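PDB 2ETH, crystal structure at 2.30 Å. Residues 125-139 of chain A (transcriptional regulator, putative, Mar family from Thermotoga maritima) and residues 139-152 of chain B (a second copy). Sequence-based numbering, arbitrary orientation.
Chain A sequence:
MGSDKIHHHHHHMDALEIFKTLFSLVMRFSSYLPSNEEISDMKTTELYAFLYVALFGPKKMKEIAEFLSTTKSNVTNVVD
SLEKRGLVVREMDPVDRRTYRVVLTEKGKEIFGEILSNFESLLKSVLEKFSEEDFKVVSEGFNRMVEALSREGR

Chain A (125-139) SVLEKFSEEDFKVVS
Chain B 139-152: SEGFNRMVEALSRE

Two copies of a putative transcriptional regulator pair helix 132-139 of chain A with the chain B helix that runs on from B:Ser139; the axes approach to 7.6 Å, their N-to-C directions 138° apart, and 653 Å² is buried in all. The register is marked by A:Lys129 CA and B:Ala148 CA, 6.1 Å apart, and by A:Val138 CA and B:Gly141 CA, 3.9 Å apart. The chain A stretch opens in a helix that begins earlier in the chain, where A:Val126 (t) brings CG1 to 4.3 Å from B:Leu149 CD2 (m, t). A type I turn from A:Leu127 to A:Phe130 follows. The CA-to-CB bond of A:Lys129 (phi/psi -102/1) points toward chain B; CD lies 3.9 Å from B:Leu149 CD2, and the backbone O 3.7 Å from B:Ala148 CB. A:Phe130 (-105/134, chi1 m) starts away, but its ring swings back, meeting B:Ala148 CB (3.7 Å from CD1) and CG of B:Met145, which is a selenomethionine (4.2 Å from CZ), along its edge. A:Ser131 (p) caps the next helix, its OG accepting from A:Asp134 N at 3.0 Å, while A:Ser131 N donates to A:Asp134 OD2 at 2.9 Å. The buried A:Asp134 carboxylate (chi1 m) also binds two arginines: OD1 accepts from B:Arg144 NH1 at 2.7 Å and B:Arg151 NH2 at 3.1 Å, OD2 from B:Arg151 NH1 at 2.9 Å, so paired charges offset its burial. B:Arg144 (t, p, p) sits as a knob among A:Glu133, A:Asp134, A:Val137 and A:Val138, with A:Val137 CG2 over one guanidinium face. A:Val137 (t) sets CG1 3.5 Å from B:Glu140 O; its own O lies 3.6 Å from B:Gly141 CA. Glycine permits this approach, since an ideal CB there would clash with A:Val137 O at 2.8 Å. Last, A:Val138 (t) packs CG2 3.7 Å from B:Arg144 CG and 3.9 Å from B:Met145 CB.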

ATOM      1  N   SER A 125      18.465   2.064   4.107  1.00 47.83           N
ATOM      2  CA  SER A 125      18.221   3.494   4.334  1.00 46.57           C
ATOM      3  C   SER A 125      17.526   3.859   5.633  1.00 45.55           C
ATOM      4  O   SER A 125      17.860   4.848   6.244  1.00 47.00           O
ATOM      5  CB  SER A 125      17.363   4.047   3.211  1.00 46.35           C
ATOM      6  OG  SER A 125      18.069   3.976   2.019  1.00 47.64           O
ATOM      7  N   VAL A 126      16.516   3.107   6.042  1.00 44.46           N
ATOM      8  CA  VAL A 126      15.827   3.384   7.310  1.00 42.26           C
ATOM      9  C   VAL A 126      16.768   3.088   8.458  1.00 42.19           C
ATOM     10  O   VAL A 126      16.915   3.893   9.393  1.00 40.81           O
ATOM     11  CB  VAL A 126      14.545   2.530   7.445  1.00 42.34           C
ATOM     12  CG1 VAL A 126      13.997   2.502   8.878  1.00 40.44           C
ATOM     13  CG2 VAL A 126      13.512   2.984   6.475  1.00 42.04           C
ATOM     14  N   LEU A 127      17.412   1.932   8.394  1.00 42.47           N
ATOM     15  CA  LEU A 127      18.243   1.482   9.492  1.00 43.78           C
ATOM     16  C   LEU A 127      19.431   2.415   9.700  1.00 44.12           C
ATOM     17  O   LEU A 127      19.847   2.596  10.829  1.00 45.05           O
ATOM     18  CB  LEU A 127      18.733   0.038   9.293  1.00 44.39           C
ATOM     19  CG  LEU A 127      17.686  -1.063   9.606  1.00 46.44           C
ATOM     20  CD1 LEU A 127      18.314  -2.452   9.368  1.00 47.28           C
ATOM     21  CD2 LEU A 127      17.089  -0.993  11.021  1.00 42.98           C
ATOM     22  N   GLU A 128      19.968   3.000   8.631  1.00 43.75           N
ATOM     23  CA  GLU A 128      21.076   3.962   8.736  1.00 43.78           C
ATOM     24  C   GLU A 128      20.700   5.244   9.520  1.00 42.95           C
ATOM     25  O   GLU A 128      21.571   6.015   9.888  1.00 42.02           O
ATOM     26  CB  GLU A 128      21.582   4.361   7.330  1.00 43.60           C
ATOM     27  CG  GLU A 128      22.535   3.361   6.660  1.00 45.47           C
ATOM     28  CD  GLU A 128      22.964   3.755   5.221  1.00 44.39           C
ATOM     29  N   LYS A 129      19.404   5.463   9.739  1.00 42.17           N
ATOM     30  CA  LYS A 129      18.902   6.649  10.441  1.00 41.12           C
ATOM     31  C   LYS A 129      18.516   6.352  11.855  1.00 39.86           C
ATOM     32  O   LYS A 129      18.114   7.253  12.558  1.00 40.12           O
ATOM     33  CB  LYS A 129      17.718   7.253   9.701  1.00 40.98           C
ATOM     34  CG  LYS A 129      18.127   7.857   8.395  1.00 42.90           C
ATOM     35  CD  LYS A 129      16.912   8.132   7.507  1.00 45.20           C
ATOM     36  CE  LYS A 129      17.332   8.813   6.201  1.00 46.13           C
ATOM     37  N   PHE A 130      18.681   5.115  12.287  1.00 39.61           N
ATOM     38  CA  PHE A 130      18.443   4.759  13.670  1.00 40.88           C
ATOM     39  C   PHE A 130      19.747   4.540  14.492  1.00 40.72           C
ATOM     40  O   PHE A 130      20.623   3.811  14.086  1.00 40.18           O
ATOM     41  CB  PHE A 130      17.685   3.441  13.760  1.00 42.39           C
ATOM     42  CG  PHE A 130      16.258   3.448  13.229  1.00 43.78           C
ATOM     43  CD1 PHE A 130      15.532   4.598  13.039  1.00 46.13           C
ATOM     44  CD2 PHE A 130      15.628   2.232  13.009  1.00 46.24           C
ATOM     45  CE1 PHE A 130      14.237   4.545  12.567  1.00 46.36           C
ATOM     46  CE2 PHE A 130      14.319   2.179  12.559  1.00 47.16           C
ATOM     47  CZ  PHE A 130      13.629   3.353  12.327  1.00 44.25           C
ATOM     48  N   SER A 131      19.825   5.101  15.685  1.00 41.12           N
ATOM     49  CA  SER A 131      20.875   4.741  16.626  1.00 41.35           C
ATOM     50  C   SER A 131      20.419   3.424  17.226  1.00 42.58           C
ATOM     51  O   SER A 131      19.341   2.987  16.907  1.00 43.59           O
ATOM     52  CB  SER A 131      20.984   5.802  17.687  1.00 40.29           C
ATOM     53  OG  SER A 131      19.790   5.877  18.441  1.00 41.02           O
ATOM     54  N   GLU A 132      21.226   2.787  18.079  1.00 43.00           N
ATOM     55  CA  GLU A 132      20.804   1.603  18.789  1.00 42.94           C
ATOM     56  C   GLU A 132      19.652   1.907  19.703  1.00 43.67           C
ATOM     57  O   GLU A 132      18.733   1.076  19.846  1.00 45.34           O
ATOM     58  CB  GLU A 132      21.936   1.006  19.599  1.00 43.60           C
ATOM     59  CG  GLU A 132      22.987   0.328  18.775  1.00 44.05           C
ATOM     60  N   GLU A 133      19.681   3.074  20.322  1.00 43.99           N
ATOM     61  CA  GLU A 133      18.574   3.542  21.124  1.00 45.10           C
ATOM     62  C   GLU A 133      17.278   3.734  20.342  1.00 45.18           C
ATOM     63  O   GLU A 133      16.259   3.258  20.798  1.00 46.21           O
ATOM     64  CB  GLU A 133      18.911   4.833  21.827  1.00 46.12           C
ATOM     65  CG  GLU A 133      19.991   4.713  22.876  1.00 51.18           C
ATOM     66  CD  GLU A 133      20.029   5.951  23.801  1.00 58.30           C
ATOM     67  OE1 GLU A 133      19.452   7.021  23.406  1.00 64.14           O
ATOM     68  OE2 GLU A 133      20.618   5.835  24.909  1.00 59.08           O
ATOM     69  N   ASP A 134      17.312   4.404  19.182  1.00 45.17           N
ATOM     70  CA  ASP A 134      16.125   4.559  18.333  1.00 45.38           C
ATOM     71  C   ASP A 134      15.576   3.162  17.958  1.00 45.58           C
ATOM     72  O   ASP A 134      14.386   2.915  17.994  1.00 45.05           O
ATOM     73  CB  ASP A 134      16.422   5.215  16.984  1.00 45.47           C
ATOM     74  CG  ASP A 134      16.898   6.653  17.062  1.00 47.45           C
ATOM     75  OD1 ASP A 134      16.508   7.445  17.956  1.00 47.66           O
ATOM     76  OD2 ASP A 134      17.696   6.982  16.151  1.00 46.62           O
ATOM     77  N   PHE A 135      16.476   2.282  17.553  1.00 45.52           N
ATOM     78  CA  PHE A 135      16.117   0.935  17.179  1.00 45.93           C
ATOM     79  C   PHE A 135      15.443   0.138  18.277  1.00 45.41           C
ATOM     80  O   PHE A 135      14.496  -0.587  17.982  1.00 46.12           O
ATOM     81  CB  PHE A 135      17.330   0.162  16.671  1.00 47.07           C
ATOM     82  CG  PHE A 135      16.964  -1.170  16.108  1.00 49.52           C
ATOM     83  CD1 PHE A 135      16.391  -1.252  14.848  1.00 50.16           C
ATOM     84  CD2 PHE A 135      17.074  -2.336  16.874  1.00 51.22           C
ATOM     85  CE1 PHE A 135      16.003  -2.486  14.303  1.00 51.59           C
ATOM     86  CE2 PHE A 135      16.668  -3.582  16.338  1.00 50.60           C
ATOM     87  CZ  PHE A 135      16.152  -3.653  15.050  1.00 49.19           C
ATOM     88  N   LYS A 136      15.898   0.270  19.529  1.00 45.04           N
ATOM     89  CA  LYS A 136      15.311  -0.472  20.617  1.00 44.64           C
ATOM     90  C   LYS A 136      13.856  -0.078  20.824  1.00 44.56           C
ATOM     91  O   LYS A 136      12.994  -0.940  20.947  1.00 46.31           O
ATOM     92  CB  LYS A 136      16.072  -0.267  21.925  1.00 45.89           C
ATOM     93  CG  LYS A 136      17.314  -1.206  22.145  1.00 46.50           C
ATOM     94  N   VAL A 137      13.587   1.215  20.880  1.00 42.99           N
ATOM     95  CA  VAL A 137      12.235   1.729  20.999  1.00 41.60           C
ATOM     96  C   VAL A 137      11.373   1.369  19.842  1.00 41.26           C
ATOM     97  O   VAL A 137      10.251   0.969  20.050  1.00 42.85           O
ATOM     98  CB  VAL A 137      12.222   3.295  21.116  1.00 41.56           C
ATOM     99  CG1 VAL A 137      10.838   3.838  21.313  1.00 39.30           C
ATOM    100  CG2 VAL A 137      13.087   3.718  22.234  1.00 39.32           C
ATOM    101  N   VAL A 138      11.851   1.561  18.622  1.00 40.33           N
ATOM    102  CA  VAL A 138      11.044   1.310  17.435  1.00 39.86           C
ATOM    103  C   VAL A 138      10.654  -0.183  17.324  1.00 42.20           C
ATOM    104  O   VAL A 138       9.465  -0.534  17.122  1.00 43.01           O
ATOM    105  CB  VAL A 138      11.760   1.786  16.145  1.00 39.60           C
ATOM    106  CG1 VAL A 138      11.020   1.311  14.925  1.00 37.39           C
ATOM    107  CG2 VAL A 138      11.904   3.356  16.128  1.00 34.61           C
ATOM    108  N   SER A 139      11.626  -1.077  17.500  1.00 43.30           N
ATOM    109  CA  SER A 139      11.367  -2.479  17.318  1.00 43.64           C
ATOM    110  C   SER A 139      10.601  -3.100  18.474  1.00 44.50           C
ATOM    111  O   SER A 139       9.847  -4.066  18.279  1.00 45.08           O
ATOM    112  CB  SER A 139      12.658  -3.224  17.110  1.00 43.94           C
ATOM    113  OG  SER A 139      13.247  -3.455  18.334  1.00 45.23           O
TER
ATOM    114  N   SER B 139       2.995   3.311  20.483  1.00 37.33           N
ATOM    115  CA  SER B 139       3.037   4.734  20.254  1.00 38.12           C
ATOM    116  C   SER B 139       4.487   5.363  20.267  1.00 39.00           C
ATOM    117  O   SER B 139       4.870   6.130  19.376  1.00 40.86           O
ATOM    118  CB  SER B 139       2.201   5.334  21.333  1.00 36.99           C
ATOM    119  OG  SER B 139       2.149   6.686  21.161  1.00 42.18           O
ATOM    120  N   GLU B 140       5.264   5.027  21.277  1.00 39.22           N
ATOM    121  CA  GLU B 140       6.605   5.539  21.467  1.00 40.74           C
ATOM    122  C   GLU B 140       7.520   5.170  20.339  1.00 39.34           C
ATOM    123  O   GLU B 140       8.399   5.940  19.963  1.00 37.77           O
ATOM    124  CB  GLU B 140       7.195   5.008  22.775  1.00 40.73           C
ATOM    125  CG  GLU B 140       6.773   5.828  23.968  1.00 43.34           C
ATOM    126  CD  GLU B 140       7.059   5.162  25.323  1.00 46.97           C
ATOM    127  OE1 GLU B 140       7.473   3.955  25.367  1.00 56.89           O
ATOM    128  OE2 GLU B 140       6.836   5.845  26.368  1.00 53.48           O
ATOM    129  N   GLY B 141       7.321   3.973  19.822  1.00 39.10           N
ATOM    130  CA  GLY B 141       8.111   3.479  18.730  1.00 39.29           C
ATOM    131  C   GLY B 141       7.711   4.108  17.417  1.00 38.70           C
ATOM    132  O   GLY B 141       8.525   4.331  16.548  1.00 38.87           O
ATOM    133  N   PHE B 142       6.443   4.400  17.265  1.00 38.97           N
ATOM    134  CA  PHE B 142       5.986   5.094  16.075  1.00 38.96           C
ATOM    135  C   PHE B 142       6.483   6.558  16.043  1.00 38.38           C
ATOM    136  O   PHE B 142       7.009   6.985  15.035  1.00 36.69           O
ATOM    137  CB  PHE B 142       4.493   5.024  16.005  1.00 38.88           C
ATOM    138  CG  PHE B 142       3.923   5.707  14.835  1.00 40.24           C
ATOM    139  CD1 PHE B 142       3.940   5.083  13.581  1.00 43.53           C
ATOM    140  CD2 PHE B 142       3.352   6.974  14.959  1.00 39.37           C
ATOM    141  CE1 PHE B 142       3.389   5.714  12.466  1.00 42.13           C
ATOM    142  CE2 PHE B 142       2.826   7.628  13.842  1.00 40.18           C
ATOM    143  CZ  PHE B 142       2.844   7.004  12.599  1.00 40.72           C
ATOM    144  N   ASN B 143       6.337   7.284  17.148  1.00 38.42           N
ATOM    145  CA  ASN B 143       6.862   8.653  17.261  1.00 39.15           C
ATOM    146  C   ASN B 143       8.385   8.726  17.036  1.00 38.82           C
ATOM    147  O   ASN B 143       8.872   9.625  16.396  1.00 37.69           O
ATOM    148  CB  ASN B 143       6.601   9.240  18.642  1.00 39.84           C
ATOM    149  CG  ASN B 143       5.111   9.453  18.963  1.00 41.59           C
ATOM    150  OD1 ASN B 143       4.264   9.546  18.088  1.00 46.17           O
ATOM    151  ND2 ASN B 143       4.817   9.578  20.245  1.00 46.32           N
ATOM    152  N   ARG B 144       9.108   7.753  17.573  1.00 39.23           N
ATOM    153  CA  ARG B 144      10.550   7.666  17.440  1.00 39.94           C
ATOM    154  C   ARG B 144      10.966   7.404  15.985  1.00 40.23           C
ATOM    155  O   ARG B 144      11.893   8.014  15.486  1.00 39.38           O
ATOM    156  CB  ARG B 144      11.079   6.601  18.403  1.00 40.34           C
ATOM    157  CG  ARG B 144      12.535   6.311  18.300  1.00 42.32           C
ATOM    158  CD  ARG B 144      13.440   7.453  18.745  1.00 44.72           C
ATOM    159  NE  ARG B 144      13.465   7.522  20.183  1.00 44.56           N
ATOM    160  CZ  ARG B 144      14.528   7.718  20.976  1.00 45.28           C
ATOM    161  NH1 ARG B 144      15.771   7.853  20.532  1.00 43.95           N
ATOM    162  NH2 ARG B 144      14.316   7.755  22.288  1.00 48.04           N
HETATM  163  N   MSE B 145      10.250   6.535  15.290  1.00 40.55           N
HETATM  164  CA  MSE B 145      10.499   6.318  13.881  1.00 41.75           C
HETATM  165  C   MSE B 145      10.184   7.565  13.030  1.00 40.15           C
HETATM  166  O   MSE B 145      10.954   7.958  12.156  1.00 39.28           O
HETATM  167  CB  MSE B 145       9.701   5.118  13.419  1.00 41.60           C
HETATM  168  CG  MSE B 145       9.784   4.907  11.938  1.00 45.73           C
HETATM  169 SE   MSE B 145       8.798   3.356  11.374  0.75 49.43          SE
HETATM  170  CE  MSE B 145       7.020   3.770  12.127  1.00 43.72           C
ATOM    171  N   VAL B 146       9.064   8.227  13.287  1.00 40.00           N
ATOM    172  CA  VAL B 146       8.766   9.440  12.560  1.00 39.14           C
ATOM    173  C   VAL B 146       9.847  10.514  12.835  1.00 39.05           C
ATOM    174  O   VAL B 146      10.340  11.116  11.912  1.00 38.92           O
ATOM    175  CB  VAL B 146       7.316   9.898  12.826  1.00 39.46           C
ATOM    176  CG1 VAL B 146       7.039  11.292  12.278  1.00 37.63           C
ATOM    177  CG2 VAL B 146       6.403   8.940  12.181  1.00 40.83           C
ATOM    178  N   GLU B 147      10.189  10.742  14.096  1.00 39.23           N
ATOM    179  CA  GLU B 147      11.310  11.588  14.525  1.00 40.44           C
ATOM    180  C   GLU B 147      12.594  11.261  13.743  1.00 39.08           C
ATOM    181  O   GLU B 147      13.157  12.125  13.081  1.00 37.65           O
ATOM    182  CB  GLU B 147      11.493  11.458  16.071  1.00 40.71           C
ATOM    183  CG  GLU B 147      12.869  11.895  16.684  1.00 44.11           C
ATOM    184  CD  GLU B 147      13.068  11.531  18.223  1.00 47.03           C
ATOM    185  OE1 GLU B 147      12.052  11.347  19.002  1.00 51.35           O
ATOM    186  OE2 GLU B 147      14.269  11.462  18.660  1.00 54.15           O
ATOM    187  N   ALA B 148      13.027  10.001  13.782  1.00 39.15           N
ATOM    188  CA  ALA B 148      14.311   9.593  13.186  1.00 38.77           C
ATOM    189  C   ALA B 148      14.338   9.792  11.692  1.00 39.11           C
ATOM    190  O   ALA B 148      15.313  10.266  11.141  1.00 38.32           O
ATOM    191  CB  ALA B 148      14.637   8.167  13.525  1.00 38.24           C
ATOM    192  N   LEU B 149      13.238   9.473  11.031  1.00 40.35           N
ATOM    193  CA  LEU B 149      13.151   9.637   9.580  1.00 40.80           C
ATOM    194  C   LEU B 149      12.952  11.083   9.094  1.00 41.33           C
ATOM    195  O   LEU B 149      13.072  11.364   7.904  1.00 41.19           O
ATOM    196  CB  LEU B 149      12.057   8.726   9.044  1.00 41.15           C
ATOM    197  CG  LEU B 149      12.243   7.233   9.375  1.00 41.69           C
ATOM    198  CD1 LEU B 149      11.144   6.412   8.726  1.00 41.11           C
ATOM    199  CD2 LEU B 149      13.610   6.739   8.964  1.00 40.22           C
ATOM    200  N   SER B 150      12.672  11.995  10.009  1.00 42.20           N
ATOM    201  CA  SER B 150      12.570  13.425   9.713  1.00 43.61           C
ATOM    202  C   SER B 150      13.888  14.171   9.833  1.00 43.66           C
ATOM    203  O   SER B 150      13.951  15.299   9.441  1.00 43.02           O
ATOM    204  CB  SER B 150      11.628  14.105  10.716  1.00 43.70           C
ATOM    205  OG  SER B 150      10.377  13.473  10.739  1.00 47.79           O
ATOM    206  N   ARG B 151      14.915  13.568  10.411  1.00 44.53           N
ATOM    207  CA  ARG B 151      16.130  14.290  10.718  1.00 45.37           C
ATOM    208  C   ARG B 151      16.867  14.955   9.539  1.00 47.66           C
ATOM    209  O   ARG B 151      17.086  16.184   9.558  1.00 48.53           O
ATOM    210  CB  ARG B 151      17.113  13.401  11.471  1.00 44.12           C
ATOM    211  CG  ARG B 151      16.732  13.176  12.915  1.00 42.41           C
ATOM    212  CD  ARG B 151      17.343  11.932  13.469  1.00 40.93           C
ATOM    213  NE  ARG B 151      16.718  11.539  14.724  1.00 39.10           N
ATOM    214  CZ  ARG B 151      16.995  10.411  15.368  1.00 38.63           C
ATOM    215  NH1 ARG B 151      17.879   9.552  14.874  1.00 36.41           N
ATOM    216  NH2 ARG B 151      16.358  10.125  16.500  1.00 40.77           N
ATOM    217  N   GLU B 152      17.309  14.194   8.548  1.00 49.21           N
ATOM    218  CA  GLU B 152      18.600  14.589   7.943  1.00 50.20           C
ATOM    219  C   GLU B 152      18.878  16.080   8.007  1.00 50.90           C
ATOM    220  O   GLU B 152      18.231  16.887   7.337  1.00 53.24           O
ATOM    221  CB  GLU B 152      18.834  14.061   6.532  1.00 50.12           C
ATOM    222  CG  GLU B 152      20.280  13.635   6.477  1.00 52.75           C
ATOM    223  CD  GLU B 152      20.789  13.204   5.132  1.00 55.23           C
ATOM    224  OE1 GLU B 152      20.300  12.170   4.631  1.00 57.05           O
ATOM    225  OE2 GLU B 152      21.733  13.874   4.614  1.00 58.20           O
TER